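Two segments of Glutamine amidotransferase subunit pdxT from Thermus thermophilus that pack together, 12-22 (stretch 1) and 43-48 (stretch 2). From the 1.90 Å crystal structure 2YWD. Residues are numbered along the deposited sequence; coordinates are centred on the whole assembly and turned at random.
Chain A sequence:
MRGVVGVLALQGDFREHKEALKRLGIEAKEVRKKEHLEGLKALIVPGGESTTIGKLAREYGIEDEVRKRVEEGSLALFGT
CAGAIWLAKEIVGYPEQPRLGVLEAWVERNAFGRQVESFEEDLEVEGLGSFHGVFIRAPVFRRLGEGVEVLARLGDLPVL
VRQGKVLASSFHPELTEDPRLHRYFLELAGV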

# COMPACT_ATOMS: atom_id res chain seq x y z
N GLY A 12 -3.98 6.63 10.96
CA GLY A 12 -2.65 6.62 10.40
C GLY A 12 -2.13 7.82 9.66
O GLY A 12 -2.68 8.92 9.72
N ASP A 13 -1.06 7.57 8.91
CA ASP A 13 -0.36 8.61 8.19
C ASP A 13 -0.75 8.89 6.74
O ASP A 13 0.08 8.80 5.83
N PHE A 14 -2.01 9.25 6.55
CA PHE A 14 -2.51 9.58 5.22
C PHE A 14 -2.02 10.97 4.83
O PHE A 14 -1.89 11.28 3.65
N ARG A 15 -1.76 11.81 5.83
CA ARG A 15 -1.27 13.17 5.59
C ARG A 15 -0.05 13.17 4.67
O ARG A 15 -0.01 13.90 3.69
N GLU A 16 0.93 12.34 4.99
CA GLU A 16 2.15 12.26 4.19
C GLU A 16 1.91 11.89 2.73
O GLU A 16 2.62 12.37 1.84
N HIS A 17 0.93 11.03 2.47
CA HIS A 17 0.62 10.64 1.10
C HIS A 17 -0.06 11.79 0.35
O HIS A 17 0.19 12.00 -0.84
N LYS A 18 -0.91 12.54 1.04
CA LYS A 18 -1.58 13.67 0.41
C LYS A 18 -0.53 14.69 -0.01
O LYS A 18 -0.60 15.26 -1.10
N GLU A 19 0.45 14.91 0.86
CA GLU A 19 1.53 15.86 0.58
C GLU A 19 2.36 15.37 -0.60
O GLU A 19 2.74 16.16 -1.47
N ALA A 20 2.66 14.08 -0.62
CA ALA A 20 3.44 13.50 -1.70
C ALA A 20 2.69 13.64 -3.02
O ALA A 20 3.29 13.92 -4.06
N LEU A 21 1.38 13.46 -2.98
CA LEU A 21 0.55 13.55 -4.18
C LEU A 21 0.47 14.97 -4.73
O LEU A 21 0.21 15.16 -5.92
N LYS A 22 0.70 15.97 -3.89
CA LYS A 22 0.66 17.35 -4.35
C LYS A 22 1.75 17.59 -5.40
O LYS A 22 1.56 18.37 -6.33
N LEU A 43 -6.74 4.41 -5.08
CA LEU A 43 -6.84 4.56 -3.64
C LEU A 43 -5.55 4.11 -2.97
O LEU A 43 -5.06 3.02 -3.24
N ILE A 44 -5.00 4.96 -2.12
CA ILE A 44 -3.79 4.62 -1.39
C ILE A 44 -4.16 4.29 0.05
O ILE A 44 -4.90 5.04 0.67
N VAL A 45 -3.67 3.17 0.55
CA VAL A 45 -3.91 2.77 1.93
C VAL A 45 -2.55 3.04 2.56
O VAL A 45 -1.56 2.36 2.27
N PRO A 46 -2.48 4.06 3.44
CA PRO A 46 -1.27 4.51 4.14
C PRO A 46 -0.64 3.64 5.21
O PRO A 46 -1.17 2.59 5.58
N GLY A 47 0.51 4.10 5.69
CA GLY A 47 1.18 3.40 6.76
C GLY A 47 0.37 3.75 7.99
O GLY A 47 -0.41 4.71 7.97
N GLY A 48 0.54 2.98 9.06
CA GLY A 48 -0.21 3.25 10.27
C GLY A 48 -0.34 1.99 11.10
O GLY A 48 0.55 1.15 11.12

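Packing of segment 12-22, a short loop leading into a helix, against the strand and following loop of 43-48 in pdxT, a contact that buries 342 Å² counting both sides. Three residues carry most of it: Ile44 (69 Å² covered), His17 (62 Å²) and Pro46 (57 Å²). All three direct their CA-to-CB bonds toward the opposing stretch, whereas Val45 points away, as expected from the alternation of side chains along a strand; Pro46, just past it, points toward stretch 1 again.

Ile44, with chi1 m and chi2 t, lays its CG2 methyl over one face of the His17 ring. CG2 of Ile44 sits 3.6 Å from the centroid of the His17 ring and only 3° off the ring normal, an almost ideal CH-pi arrangement; the closest atom pair is Ile44 CG2 to His17 ND1, 3.7 Å. The other limb of Ile44 extends to Leu21, one helical turn beyond His17, where Ile44 CD1 meets Leu21 CD1 at 3.9 Å. Leu21 adopts the m, t rotamer and also points toward the strand, so successive turns of the helix present an aromatic face and then an aliphatic branch to the same isoleucine.

His17 (chi1 -84°, m; chi2 -70°) is buried, yet its ring nitrogens are not left unpaired: both ND1 and NE2 are hydrogen-bonded elsewhere in the structure. Its CD2 lies 3.7 Å from Pro46 CB, in an oblique approach. Pro46, its ring puckered C-gamma endo, also packs against the beginning of stretch 1: Pro46 CB is 3.6 Å from Asp13 O and 3.9 Å from Phe14 CA, while Pro46 CG is 4.2 Å from Phe14 CB. Phe14 (chi1 p) contributes little more, because its CA-to-CB bond runs sideways and the end of its side chain leads away.

Beyond the proline, contact passes to the backbone. Asp13 N donates a hydrogen bond to Gly47 O (3.1 Å, 157°), and water 1 bridges the same two residues, its O donating to Asp13 O (2.8 Å) and accepting from Gly47 N (2.7 Å). The Asp13 side chain (chi1 m) runs sideways and makes no direct hydrogen bond across the contact. Alongside, Gly12 CA and Gly48 CA approach to 4.2 Å; a CB on Gly12 would clash with Gly47 O, and the backbone angles of both Gly12 and Gly48 themselves call for glycine. Arg15 points away from stretch 2 and forms a salt bridge with Glu16, Arg15 NH2 to Glu16 OE2 at 3.0 Å; neither residue takes part in the packing.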

# COMPACT_ATOMS: atom_id res chain seq x y z
CB ASP A 13 1.14 8.32 8.32
CG ASP A 13 1.56 8.16 9.78
OD1 ASP A 13 1.16 9.02 10.60
OD2 ASP A 13 2.27 7.20 10.12
CB PHE A 14 -4.05 9.53 5.22
CG PHE A 14 -4.69 10.34 6.32
CD1 PHE A 14 -4.90 11.71 6.17
CD2 PHE A 14 -5.07 9.72 7.51
CE1 PHE A 14 -5.48 12.46 7.20
CE2 PHE A 14 -5.64 10.46 8.54
CZ PHE A 14 -5.85 11.83 8.39
CB ARG A 15 -0.91 13.83 6.93
CG ARG A 15 -0.28 15.22 6.82
CD ARG A 15 0.09 15.74 8.21
NE ARG A 15 1.06 14.87 8.87
CZ ARG A 15 1.26 14.81 10.18
NH1 ARG A 15 0.55 15.57 11.00
NH2 ARG A 15 2.17 13.98 10.68
CB GLU A 16 3.13 11.26 4.82
CG GLU A 16 3.87 11.75 6.06
CD GLU A 16 2.96 11.96 7.27
OE1 GLU A 16 1.86 11.38 7.31
OE2 GLU A 16 3.37 12.70 8.19
CB HIS A 17 -0.27 9.39 1.06
CG HIS A 17 0.50 8.10 1.16
ND1 HIS A 17 1.30 7.63 0.15
CD2 HIS A 17 0.57 7.18 2.16
CE1 HIS A 17 1.83 6.47 0.51
NE2 HIS A 17 1.40 6.18 1.72
CB LYS A 18 -2.56 14.33 1.39
CG LYS A 18 -3.70 13.43 1.84
CD LYS A 18 -4.67 14.18 2.75
CE LYS A 18 -5.52 15.19 1.98
NZ LYS A 18 -4.72 16.28 1.34
CB GLU A 19 2.42 16.02 1.81
CG GLU A 19 1.73 16.68 2.98
CD GLU A 19 2.59 16.67 4.23
OE1 GLU A 19 2.15 17.22 5.26
OE2 GLU A 19 3.71 16.12 4.18
CB ALA A 20 3.75 12.03 -1.42
CB LEU A 21 -0.86 13.01 -3.90
CG LEU A 21 -0.94 11.48 -3.78
CD1 LEU A 21 -2.32 11.06 -3.27
CD2 LEU A 21 -0.66 10.86 -5.14
CB LYS A 22 0.86 18.33 -3.18
CG LYS A 22 -0.28 18.33 -2.18
CD LYS A 22 -0.05 19.37 -1.08
CE LYS A 22 1.20 19.06 -0.26
NZ LYS A 22 1.39 20.01 0.87
CB LEU A 43 -8.00 3.72 -3.09
CG LEU A 43 -8.14 3.70 -1.57
CD1 LEU A 43 -8.56 5.08 -1.07
CD2 LEU A 43 -9.17 2.66 -1.15
CB ILE A 44 -2.78 5.78 -1.36
CG1 ILE A 44 -2.30 6.09 -2.78
CG2 ILE A 44 -1.60 5.43 -0.45
CD1 ILE A 44 -1.34 7.27 -2.86
CB VAL A 45 -4.29 1.27 2.02
CG1 VAL A 45 -4.59 0.89 3.46
CG2 VAL A 45 -5.51 1.01 1.14
CB PRO A 46 -1.72 5.84 4.73
CG PRO A 46 -3.10 5.49 5.20
CD PRO A 46 -3.67 4.71 4.01
O HOH W 1 1.57 6.55 5.12